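Long-range contacts in listeriolysin O (Listeria monocytogenes, PDB 4CDB), which forms pores in cholesterol-containing host membranes, binding the target membrane, changing conformation and inserting as an oligomeric complex: residues M206-V210 against V277-D282; S303-I309 against Q319-L325; R262-L268 against L328-K334; Y174-I180 against N364-E370. All coordinates share one frame. Numbering follows the deposited sequence.

Interaction 1. Residues M206-V210 against V277-D282. With NA (sodium ion), chain Q.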
# COMPACT_ATOMS: atom_id res chain seq x y z
N MET A 206 8.45 -11.03 7.87
CA MET A 206 7.51 -9.99 8.28
C MET A 206 6.54 -9.60 7.16
O MET A 206 6.74 -9.94 6.00
CB MET A 206 8.26 -8.75 8.77
CG MET A 206 9.03 -8.02 7.68
SD MET A 206 9.65 -6.42 8.22
CE MET A 206 10.58 -6.89 9.68
N GLN A 207 5.48 -8.88 7.54
CA GLN A 207 4.51 -8.36 6.58
C GLN A 207 4.36 -6.85 6.75
O GLN A 207 4.19 -6.36 7.87
CB GLN A 207 3.15 -9.04 6.74
CG GLN A 207 3.16 -10.53 6.43
CD GLN A 207 1.76 -11.11 6.34
OE1 GLN A 207 1.05 -10.88 5.37
NE2 GLN A 207 1.37 -11.88 7.35
N GLU A 208 4.44 -6.11 5.65
CA GLU A 208 4.35 -4.66 5.71
C GLU A 208 3.33 -4.09 4.73
O GLU A 208 3.15 -4.61 3.63
CB GLU A 208 5.73 -4.02 5.47
CG GLU A 208 6.77 -4.41 6.51
CD GLU A 208 8.01 -3.53 6.47
OE1 GLU A 208 8.49 -3.23 5.36
OE2 GLU A 208 8.50 -3.15 7.55
N GLU A 209 2.67 -3.01 5.14
CA GLU A 209 1.73 -2.31 4.27
C GLU A 209 2.12 -0.84 4.17
O GLU A 209 2.54 -0.22 5.15
CB GLU A 209 0.30 -2.44 4.79
CG GLU A 209 -0.75 -1.90 3.83
CD GLU A 209 -2.14 -1.87 4.44
OE1 GLU A 209 -2.25 -1.74 5.68
OE2 GLU A 209 -3.12 -1.97 3.68
N VAL A 210 1.99 -0.28 2.96
CA VAL A 210 2.27 1.13 2.74
C VAL A 210 0.97 1.87 2.44
O VAL A 210 0.18 1.44 1.59
CB VAL A 210 3.27 1.33 1.59
CG1 VAL A 210 3.44 2.80 1.28
CG2 VAL A 210 4.60 0.71 1.97
N VAL A 277 -3.64 -10.17 8.47
CA VAL A 277 -2.90 -8.93 8.74
C VAL A 277 -3.51 -7.71 8.05
O VAL A 277 -3.63 -6.64 8.66
CB VAL A 277 -1.41 -9.08 8.37
CG1 VAL A 277 -0.68 -7.76 8.53
CG2 VAL A 277 -0.76 -10.15 9.23
N LYS A 278 -3.91 -7.88 6.79
CA LYS A 278 -4.55 -6.80 6.04
C LYS A 278 -5.82 -6.32 6.74
O LYS A 278 -5.98 -5.12 6.98
CB LYS A 278 -4.89 -7.27 4.62
CG LYS A 278 -5.50 -6.19 3.73
CD LYS A 278 -4.48 -5.12 3.35
CE LYS A 278 -5.02 -4.17 2.30
NZ LYS A 278 -6.18 -3.36 2.79
N ALA A 279 -6.70 -7.25 7.08
CA ALA A 279 -7.95 -6.93 7.77
C ALA A 279 -7.67 -6.28 9.12
O ALA A 279 -8.38 -5.36 9.54
CB ALA A 279 -8.79 -8.18 7.95
N ALA A 280 -6.64 -6.76 9.81
CA ALA A 280 -6.22 -6.18 11.07
C ALA A 280 -5.74 -4.75 10.87
O ALA A 280 -6.11 -3.85 11.64
CB ALA A 280 -5.12 -7.02 11.70
N PHE A 281 -4.92 -4.55 9.85
CA PHE A 281 -4.43 -3.22 9.50
C PHE A 281 -5.58 -2.28 9.15
O PHE A 281 -5.60 -1.12 9.55
CB PHE A 281 -3.45 -3.30 8.32
CG PHE A 281 -2.06 -3.74 8.71
CD1 PHE A 281 -1.71 -3.92 10.04
CD2 PHE A 281 -1.10 -3.97 7.73
CE1 PHE A 281 -0.43 -4.32 10.38
CE2 PHE A 281 0.18 -4.38 8.07
CZ PHE A 281 0.51 -4.55 9.40
N ASP A 282 -6.55 -2.80 8.39
CA ASP A 282 -7.70 -2.01 7.97
C ASP A 282 -8.51 -1.49 9.16
O ASP A 282 -9.02 -0.37 9.14
CB ASP A 282 -8.61 -2.83 7.04
CG ASP A 282 -7.94 -3.20 5.74
OD1 ASP A 282 -7.04 -2.45 5.29
OD2 ASP A 282 -8.30 -4.24 5.15
NA NA Q . -4.73 -0.92 5.74
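This is a sodium-bridged contact in the pore-forming domain of a cholesterol-dependent cytolysin, where helix 277-286 of the soluble form lies against strand 207-222 of the central antiparallel sheet. Residues 277-282 of the helix fall within a segment, 274-283, that becomes a transmembrane beta strand in the pore, so what the crystal holds is its folded, pre-insertion state. Strand 207-210 and helix 277-282 run at 44° to each other, with axes 9.8 Å apart at closest approach. Gln-207 and Glu-209 point toward the helix, while Glu-208 between them points away. The Gln-207 amide rests on Val-277, NE2 to CG2 3.3 Å, and donates hydrogen bonds to the carbonyls of Ser-272 and Ser-274. Phe-281 fills the gap above the strand: its CD2 is 3.2 Å from Glu-209 OE1, and its ring edge faces Gln-207 O. On the helix, Lys-278 NZ forms a salt bridge with Asp-282 OD1 at 2.8 Å, one turn on, which places positive charge beside the two carboxylates. Those carboxylates are joined by the sodium ion, bound by Glu-209 OE1 at 2.6 Å, Glu-209 OE2 at 2.8 Å and Asp-282 OD1 at 2.8 Å.

Interaction 2. Residues S303-I309 against Q319-L325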
# COMPACT_ATOMS: atom_id res chain seq x y z
N SER A 303 1.95 -5.10 16.26
CA SER A 303 2.26 -4.38 15.03
C SER A 303 2.67 -2.94 15.34
O SER A 303 2.16 -2.34 16.29
CB SER A 303 1.06 -4.38 14.09
OG SER A 303 0.66 -5.70 13.77
N SER A 304 3.58 -2.40 14.54
CA SER A 304 4.04 -1.02 14.71
C SER A 304 3.71 -0.17 13.49
O SER A 304 3.29 -0.69 12.46
CB SER A 304 5.54 -1.00 14.98
OG SER A 304 6.26 -1.56 13.90
N PHE A 305 3.91 1.14 13.60
CA PHE A 305 3.69 2.03 12.46
C PHE A 305 4.76 3.11 12.40
O PHE A 305 5.31 3.53 13.42
CB PHE A 305 2.30 2.66 12.50
CG PHE A 305 2.16 3.79 13.49
CD1 PHE A 305 1.78 3.54 14.80
CD2 PHE A 305 2.39 5.11 13.11
CE1 PHE A 305 1.65 4.57 15.71
CE2 PHE A 305 2.26 6.14 14.02
CZ PHE A 305 1.89 5.87 15.32
N LYS A 306 5.05 3.56 11.18
CA LYS A 306 5.93 4.71 10.97
C LYS A 306 5.24 5.70 10.04
O LYS A 306 4.72 5.33 8.98
CB LYS A 306 7.27 4.27 10.40
CG LYS A 306 8.32 5.37 10.38
CD LYS A 306 9.69 4.82 10.00
CE LYS A 306 10.78 5.84 10.25
NZ LYS A 306 12.11 5.35 9.80
N ALA A 307 5.22 6.97 10.44
CA ALA A 307 4.47 7.97 9.71
C ALA A 307 5.34 9.13 9.24
O ALA A 307 6.11 9.69 10.01
CB ALA A 307 3.32 8.49 10.56
N VAL A 308 5.19 9.48 7.96
CA VAL A 308 5.82 10.67 7.40
C VAL A 308 4.72 11.66 7.01
O VAL A 308 3.85 11.33 6.21
CB VAL A 308 6.67 10.34 6.17
CG1 VAL A 308 7.33 11.59 5.62
CG2 VAL A 308 7.72 9.30 6.53
N ILE A 309 4.76 12.86 7.57
CA ILE A 309 3.69 13.83 7.39
C ILE A 309 4.16 15.10 6.69
O ILE A 309 5.11 15.75 7.14
CB ILE A 309 3.06 14.21 8.75
CG1 ILE A 309 2.76 12.95 9.57
CG2 ILE A 309 1.81 15.05 8.56
CD1 ILE A 309 2.23 13.24 10.96
N GLN A 319 7.05 16.03 9.65
CA GLN A 319 6.95 15.25 10.88
C GLN A 319 7.14 13.76 10.64
O GLN A 319 6.55 13.20 9.72
CB GLN A 319 5.62 15.49 11.59
CG GLN A 319 5.66 16.56 12.67
CD GLN A 319 4.63 16.33 13.75
OE1 GLN A 319 4.97 16.01 14.89
NE2 GLN A 319 3.35 16.50 13.41
N ILE A 320 7.97 13.14 11.47
CA ILE A 320 8.16 11.69 11.43
C ILE A 320 7.82 11.06 12.78
O ILE A 320 8.35 11.46 13.81
CB ILE A 320 9.59 11.32 11.01
CG1 ILE A 320 9.90 11.87 9.62
CG2 ILE A 320 9.78 9.81 11.03
CD1 ILE A 320 11.25 11.46 9.07
N ILE A 321 6.92 10.08 12.76
CA ILE A 321 6.44 9.47 14.00
C ILE A 321 6.54 7.95 13.96
O ILE A 321 6.11 7.31 12.99
CB ILE A 321 4.97 9.87 14.28
CG1 ILE A 321 4.84 11.39 14.38
CG2 ILE A 321 4.47 9.20 15.55
CD1 ILE A 321 3.41 11.86 14.57
N ASP A 322 7.11 7.37 15.01
CA ASP A 322 7.12 5.92 15.19
C ASP A 322 6.21 5.56 16.37
O ASP A 322 5.95 6.40 17.23
CB ASP A 322 8.54 5.42 15.47
CG ASP A 322 9.51 5.80 14.37
OD1 ASP A 322 9.60 5.05 13.37
OD2 ASP A 322 10.19 6.84 14.50
N GLY A 323 5.73 4.32 16.40
CA GLY A 323 4.87 3.89 17.49
C GLY A 323 4.17 2.57 17.24
O GLY A 323 4.48 1.86 16.28
N ASN A 324 3.23 2.24 18.11
CA ASN A 324 2.47 0.99 18.01
C ASN A 324 1.13 1.21 17.31
O ASN A 324 0.53 2.28 17.43
CB ASN A 324 2.25 0.39 19.40
CG ASN A 324 3.52 0.38 20.23
OD1 ASN A 324 4.62 0.20 19.71
ND2 ASN A 324 3.37 0.58 21.53
N LEU A 325 0.66 0.19 16.59
CA LEU A 325 -0.54 0.31 15.76
C LEU A 325 -1.78 0.78 16.52
O LEU A 325 -2.65 1.44 15.95
CB LEU A 325 -0.84 -1.02 15.06
CG LEU A 325 -0.97 -1.00 13.54
CD1 LEU A 325 -1.75 -2.21 13.06
CD2 LEU A 325 -1.63 0.29 13.05
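Seven backbone hydrogen bonds tie these strands into an antiparallel hairpin. Ala-307 and Ile-321 make a reciprocal pair, Ala-307 N to Ile-321 O 2.7 Å and Ile-321 N to Ala-307 O 2.9 Å, and Ile-309 bonds likewise with Gln-319. Toward the other end Phe-305 N reaches Gly-323 O at 2.8 Å, but the return bond, Gly-323 N to Phe-305 O at 3.1 Å, is weak. Leu-325 N to Ser-303 O, 3.0 Å, closes the series. Lys-306 and Asp-322 are cross-strand neighbours, yet NZ and OD1 stand 4.4 Å apart, beyond a salt bridge, and the lysine bonds to Ser-193 O instead. The face carrying Phe-305, Ala-307, Ile-309 and Ile-321 is largely apolar, despite Gln-319: Phe-305 CE2 meets Ile-321 CG2 at 4.1 Å, and Ile-309 CD1 meets Ile-321 CD1 at 4.0 Å. The Phe-305 ring spreads over Gly-323, where a CB would come within 3.0 Å of its CE1. Strand 319-324 thus covers the outer edge of strand 303-310, whose other edge pairs with 262-270; in relatives such a cover must swing off before subunits join edge to edge. Helix 277-286 packs on Ser-303 and Leu-325, and helix 187-194 on Val-308 and Ile-320.

Interaction 3. Residues R262-L268 against L328-K334. With NA (sodium ion), chain N.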
# COMPACT_ATOMS: atom_id res chain seq x y z
N ARG A 262 -2.66 18.31 3.06
CA ARG A 262 -1.81 17.59 4.00
C ARG A 262 -1.74 16.12 3.59
O ARG A 262 -2.76 15.53 3.23
CB ARG A 262 -2.40 17.72 5.41
CG ARG A 262 -1.69 16.94 6.50
CD ARG A 262 -2.37 17.18 7.84
NE ARG A 262 -1.72 16.48 8.94
CZ ARG A 262 -2.09 15.29 9.39
NH1 ARG A 262 -3.12 14.66 8.84
NH2 ARG A 262 -1.44 14.73 10.40
N GLN A 263 -0.55 15.55 3.62
CA GLN A 263 -0.39 14.15 3.23
C GLN A 263 0.36 13.34 4.28
O GLN A 263 1.39 13.76 4.80
CB GLN A 263 0.33 14.03 1.88
CG GLN A 263 0.42 12.60 1.35
CD GLN A 263 0.97 12.52 -0.05
OE1 GLN A 263 0.74 11.54 -0.77
NE2 GLN A 263 1.73 13.53 -0.46
N VAL A 264 -0.18 12.16 4.59
CA VAL A 264 0.43 11.26 5.55
C VAL A 264 0.79 9.94 4.87
O VAL A 264 -0.09 9.27 4.33
CB VAL A 264 -0.51 10.97 6.73
CG1 VAL A 264 0.16 10.04 7.73
CG2 VAL A 264 -0.93 12.26 7.41
N TYR A 265 2.07 9.59 4.88
CA TYR A 265 2.51 8.29 4.40
C TYR A 265 2.70 7.36 5.58
O TYR A 265 3.28 7.75 6.60
CB TYR A 265 3.80 8.40 3.59
CG TYR A 265 3.63 8.96 2.20
CD1 TYR A 265 3.24 8.15 1.15
CD2 TYR A 265 3.87 10.30 1.94
CE1 TYR A 265 3.09 8.65 -0.13
CE2 TYR A 265 3.72 10.82 0.66
CZ TYR A 265 3.33 9.99 -0.37
OH TYR A 265 3.18 10.51 -1.63
N LEU A 266 2.22 6.12 5.46
CA LEU A 266 2.28 5.17 6.56
C LEU A 266 3.00 3.88 6.18
O LEU A 266 2.87 3.39 5.06
CB LEU A 266 0.87 4.82 7.05
CG LEU A 266 0.09 5.95 7.74
CD1 LEU A 266 -1.30 5.47 8.11
CD2 LEU A 266 0.84 6.44 8.96
N LYS A 267 3.77 3.35 7.13
CA LYS A 267 4.41 2.06 6.97
C LYS A 267 4.00 1.15 8.13
O LYS A 267 4.57 1.22 9.22
CB LYS A 267 5.93 2.21 6.94
CG LYS A 267 6.71 0.91 6.84
CD LYS A 267 7.79 0.86 7.91
CE LYS A 267 8.98 0.02 7.48
NZ LYS A 267 10.09 0.11 8.47
N LEU A 268 2.99 0.32 7.90
CA LEU A 268 2.53 -0.63 8.90
C LEU A 268 3.33 -1.92 8.77
O LEU A 268 3.55 -2.40 7.67
CB LEU A 268 1.03 -0.91 8.72
CG LEU A 268 0.01 -0.03 9.46
CD1 LEU A 268 0.37 1.45 9.38
CD2 LEU A 268 -1.38 -0.26 8.88
N LEU A 328 -2.51 4.69 16.66
CA LEU A 328 -2.92 5.47 15.50
C LEU A 328 -4.26 6.14 15.77
O LEU A 328 -4.67 6.26 16.93
CB LEU A 328 -3.00 4.61 14.24
CG LEU A 328 -1.74 4.55 13.38
CD1 LEU A 328 -2.04 3.95 12.02
CD2 LEU A 328 -1.16 5.95 13.22
N ARG A 329 -4.94 6.57 14.71
CA ARG A 329 -6.22 7.28 14.82
C ARG A 329 -6.11 8.61 15.57
O ARG A 329 -7.10 9.29 15.78
CB ARG A 329 -7.29 6.39 15.45
CG ARG A 329 -7.79 5.28 14.54
CD ARG A 329 -9.11 5.67 13.90
NE ARG A 329 -8.98 6.80 13.00
CZ ARG A 329 -10.01 7.55 12.60
NH1 ARG A 329 -11.23 7.30 13.03
NH2 ARG A 329 -9.80 8.57 11.77
N ASP A 330 -4.89 8.97 15.96
CA ASP A 330 -4.61 10.26 16.56
C ASP A 330 -3.95 11.13 15.50
O ASP A 330 -4.29 12.30 15.33
CB ASP A 330 -3.67 10.11 17.76
CG ASP A 330 -4.22 9.15 18.81
OD1 ASP A 330 -5.45 8.92 18.83
OD2 ASP A 330 -3.41 8.62 19.60
N ILE A 331 -2.99 10.53 14.78
CA ILE A 331 -2.33 11.18 13.66
C ILE A 331 -3.34 11.41 12.53
O ILE A 331 -3.43 12.50 11.97
CB ILE A 331 -1.15 10.34 13.13
CG1 ILE A 331 0.05 10.42 14.08
CG2 ILE A 331 -0.74 10.80 11.74
CD1 ILE A 331 -0.01 9.47 15.27
N LEU A 332 -4.09 10.36 12.22
CA LEU A 332 -5.09 10.40 11.16
C LEU A 332 -6.27 11.30 11.53
O LEU A 332 -7.02 11.74 10.66
CB LEU A 332 -5.59 8.99 10.83
CG LEU A 332 -4.68 8.03 10.05
CD1 LEU A 332 -4.16 8.68 8.78
CD2 LEU A 332 -3.53 7.51 10.90
N LYS A 333 -6.42 11.58 12.82
CA LYS A 333 -7.49 12.43 13.31
C LYS A 333 -7.29 13.89 12.89
O LYS A 333 -8.20 14.52 12.35
CB LYS A 333 -7.58 12.34 14.84
CG LYS A 333 -8.64 13.22 15.46
CD LYS A 333 -8.35 13.47 16.93
CE LYS A 333 -8.13 12.17 17.69
NZ LYS A 333 -7.75 12.41 19.11
N LYS A 334 -6.09 14.41 13.15
CA LYS A 334 -5.77 15.81 12.89
C LYS A 334 -5.70 16.14 11.39
O LYS A 334 -5.25 15.33 10.58
CB LYS A 334 -4.44 16.17 13.57
CG LYS A 334 -3.97 17.60 13.35
CD LYS A 334 -2.65 17.87 14.06
CE LYS A 334 -1.52 17.00 13.51
NZ LYS A 334 -1.17 17.35 12.11
NA NA N . 2.54 8.92 -3.46
O HOH W 1 -0.01 8.57 -3.55
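Leu-266 sits at the middle of a small hydrophobic cluster between strand 262-270 and the loop 328-334. Its CD1 lies 4.1 Å from Leu-332 CD2 and 4.3 Å from Leu-328 CD1. Leu-268 CD1 extends the patch by approaching Leu-328 CD1 at 4.4 Å, and Val-264 CG1 does the same in the other direction, 4.2 Å from Ile-331 CG2. Val-264 and Leu-266 both point toward the loop. Tyr-265, between them, is turned to the far side of the sheet, where its OH binds a sodium ion at 2.5 Å together with Gln-78 and Phe-183. The polar edge belongs to Arg-262, stretched out with chi1 to chi3 all t. Its NH2 makes a weak hydrogen bond to Ile-331 O, 3.4 Å, while NH1 bonds to Gln-215 on the neighbouring strand 207-222. Lys-334 O lies over the guanidinium face, 2.8 Å from NH1 at an angle too poor for a hydrogen bond, and Lys-334 NZ is 3.1 Å from Arg-262 NH2, two positive groups crowded together. The loop is therefore held to this pore-forming-domain sheet chiefly by aliphatic packing, for the single cross-segment hydrogen bond is weak and the crowding of Arg-262 and Lys-334 should work against the contact.

Interaction 4. Residues Y174-I180 against N364-E370. With NA (sodium ion), chain R; NA (sodium ion), chain K; NA (sodium ion), chain H; NA (sodium ion), chain S.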
# COMPACT_ATOMS: atom_id res chain seq x y z
N TYR A 174 5.83 -5.41 -1.39
CA TYR A 174 6.60 -6.57 -1.83
C TYR A 174 7.86 -6.18 -2.60
O TYR A 174 8.89 -6.84 -2.48
CB TYR A 174 5.73 -7.51 -2.67
CG TYR A 174 4.62 -8.15 -1.88
CD1 TYR A 174 4.89 -9.11 -0.91
CD2 TYR A 174 3.29 -7.79 -2.08
CE1 TYR A 174 3.88 -9.70 -0.18
CE2 TYR A 174 2.27 -8.37 -1.35
CZ TYR A 174 2.57 -9.32 -0.40
OH TYR A 174 1.56 -9.91 0.33
N SER A 175 7.79 -5.11 -3.39
CA SER A 175 8.96 -4.61 -4.10
C SER A 175 8.87 -3.10 -4.35
O SER A 175 7.77 -2.54 -4.39
CB SER A 175 9.16 -5.36 -5.42
OG SER A 175 8.20 -4.97 -6.39
N GLU A 176 10.02 -2.47 -4.53
CA GLU A 176 10.08 -1.04 -4.80
C GLU A 176 9.33 -0.70 -6.08
O GLU A 176 8.54 0.25 -6.12
CB GLU A 176 11.53 -0.57 -4.91
CG GLU A 176 11.67 0.92 -5.23
CD GLU A 176 13.10 1.31 -5.57
OE1 GLU A 176 13.59 0.91 -6.65
OE2 GLU A 176 13.73 2.03 -4.76
N SER A 177 9.56 -1.49 -7.12
CA SER A 177 8.95 -1.27 -8.42
C SER A 177 7.43 -1.39 -8.37
O SER A 177 6.71 -0.69 -9.08
CB SER A 177 9.52 -2.24 -9.45
OG SER A 177 8.95 -2.02 -10.72
N GLN A 178 6.95 -2.30 -7.53
CA GLN A 178 5.51 -2.48 -7.33
C GLN A 178 4.89 -1.22 -6.74
O GLN A 178 3.86 -0.74 -7.21
CB GLN A 178 5.24 -3.66 -6.40
CG GLN A 178 3.79 -3.80 -5.99
CD GLN A 178 3.64 -4.26 -4.55
OE1 GLN A 178 4.61 -4.29 -3.79
NE2 GLN A 178 2.41 -4.60 -4.16
N LEU A 179 5.53 -0.69 -5.71
CA LEU A 179 5.01 0.49 -5.01
C LEU A 179 5.18 1.77 -5.83
O LEU A 179 4.41 2.71 -5.68
CB LEU A 179 5.66 0.61 -3.63
CG LEU A 179 5.32 -0.54 -2.69
CD1 LEU A 179 6.03 -0.39 -1.36
CD2 LEU A 179 3.81 -0.63 -2.48
N ILE A 180 6.19 1.79 -6.69
CA ILE A 180 6.38 2.91 -7.61
C ILE A 180 5.23 2.97 -8.61
O ILE A 180 4.74 4.05 -8.95
CB ILE A 180 7.74 2.82 -8.34
CG1 ILE A 180 8.88 3.16 -7.37
CG2 ILE A 180 7.80 3.78 -9.51
CD1 ILE A 180 10.26 3.07 -7.98
N ASN A 364 1.31 2.80 -15.98
CA ASN A 364 2.23 1.98 -15.20
C ASN A 364 2.00 0.49 -15.40
O ASN A 364 0.87 0.03 -15.48
CB ASN A 364 2.11 2.30 -13.70
CG ASN A 364 2.36 3.76 -13.40
OD1 ASN A 364 3.48 4.16 -13.09
ND2 ASN A 364 1.31 4.57 -13.47
N ASN A 365 3.10 -0.27 -15.47
CA ASN A 365 3.03 -1.72 -15.44
C ASN A 365 4.27 -2.30 -14.75
O ASN A 365 5.39 -1.89 -15.03
CB ASN A 365 2.87 -2.30 -16.85
CG ASN A 365 4.16 -2.31 -17.64
OD1 ASN A 365 4.71 -3.37 -17.94
ND2 ASN A 365 4.65 -1.12 -17.97
N SER A 366 4.05 -3.23 -13.84
CA SER A 366 5.14 -3.82 -13.08
C SER A 366 4.82 -5.23 -12.63
O SER A 366 3.69 -5.52 -12.21
CB SER A 366 5.47 -2.95 -11.86
OG SER A 366 6.49 -3.55 -11.07
N GLU A 367 5.80 -6.12 -12.71
CA GLU A 367 5.66 -7.47 -12.20
C GLU A 367 6.43 -7.59 -10.90
O GLU A 367 7.48 -6.98 -10.74
CB GLU A 367 6.17 -8.49 -13.22
CG GLU A 367 5.42 -8.50 -14.53
CD GLU A 367 6.01 -9.48 -15.53
OE1 GLU A 367 7.09 -10.04 -15.25
OE2 GLU A 367 5.39 -9.69 -16.59
N TYR A 368 5.90 -8.38 -9.97
CA TYR A 368 6.56 -8.58 -8.68
C TYR A 368 6.26 -9.95 -8.09
O TYR A 368 5.29 -10.61 -8.47
CB TYR A 368 6.16 -7.47 -7.70
CG TYR A 368 4.69 -7.46 -7.32
CD1 TYR A 368 3.75 -6.79 -8.10
CD2 TYR A 368 4.25 -8.10 -6.17
CE1 TYR A 368 2.41 -6.78 -7.75
CE2 TYR A 368 2.92 -8.09 -5.81
CZ TYR A 368 2.00 -7.43 -6.61
OH TYR A 368 0.67 -7.42 -6.25
N ILE A 369 7.10 -10.37 -7.16
CA ILE A 369 6.90 -11.64 -6.47
C ILE A 369 6.20 -11.42 -5.14
O ILE A 369 6.74 -10.75 -4.25
CB ILE A 369 8.24 -12.37 -6.23
CG1 ILE A 369 8.91 -12.71 -7.56
CG2 ILE A 369 8.02 -13.62 -5.40
CD1 ILE A 369 10.27 -13.37 -7.42
N GLU A 370 5.00 -11.96 -5.01
CA GLU A 370 4.27 -11.87 -3.75
C GLU A 370 4.66 -13.04 -2.86
O GLU A 370 4.47 -14.21 -3.22
CB GLU A 370 2.76 -11.90 -4.01
CG GLU A 370 1.92 -11.80 -2.74
CD GLU A 370 0.45 -12.05 -3.00
OE1 GLU A 370 0.11 -13.15 -3.48
OE2 GLU A 370 -0.37 -11.15 -2.71
NA NA R . 11.84 -3.33 -7.30
NA NA K . -0.10 -4.81 -5.63
NA NA H . 4.57 5.59 -11.44
NA NA S . 13.22 3.17 -2.54
O HOH W 2 9.18 -6.38 -8.58
O HOH W 3 1.96 6.99 -11.77
O HOH W 4 5.28 8.36 -11.42
O HOH W 5 14.38 5.17 -1.59
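Tyr-174 opens the contact just before the helix. Glu-370 CG lies over its ring in a CH-pi contact, 3.8 Å from the centroid, while Tyr-368 lies alongside: the two ring planes are 12° apart but slid so far, 6.0 Å between centroids, that they barely overlap. Ser-175 is the N-cap; its OG accepts from Gln-178 N at 3.2 Å and also donates to a water that passes the link on to Glu-367 O. Glu-176 is out of reach of 364-370 and binds a sodium ion through OE2 at 2.5 Å. At Ser-177, OG meets Ser-366 OG in a 2.9 Å hydrogen bond and also bonds to Tyr-40, and Ser-177 N lies 2.9 Å from another sodium. Gln-178 lays its CG on the face of Tyr-368, 3.8 Å from the centroid, near a sodium held by Tyr-368 OH at 2.8 Å and by Glu-171. Last comes Ile-180, whose O, at 2.9 Å, shares a sodium with Asn-364 OD1, at 2.4 Å; Asn-364 ND2 hydrogen-bonds to Gln-72 O. The arrangement is that of the soluble cytolysin, where the start of a segment destined to become a transmembrane strand, 176-189, is parked as helix 176-183 against the long strand 362-385.

Interactions 1, 2 and 3 share one antiparallel sheet, whose strands 207-222, 262-270, 303-310 and 319-324 lie in that order. Interactions 2 and 3 are closest, with centres about 8 Å apart, and touch through Phe-305 and Leu-328; interaction 1 joins them through Phe-281, which packs on Leu-325 and Leu-268. Interaction 4, about 17 Å from interaction 1 and 23 to 24 Å from the others by centres, lies on a different sheet and meets interaction 1 through Leu-179 and Val-210. Along the chain its segments enclose the rest; within, 1 closes before 2 opens, 2 nests in 3, and 1 and 3 alternate. Interactions 1 and 4 thus hold parts of two future membrane-spanning segments as helices before insertion.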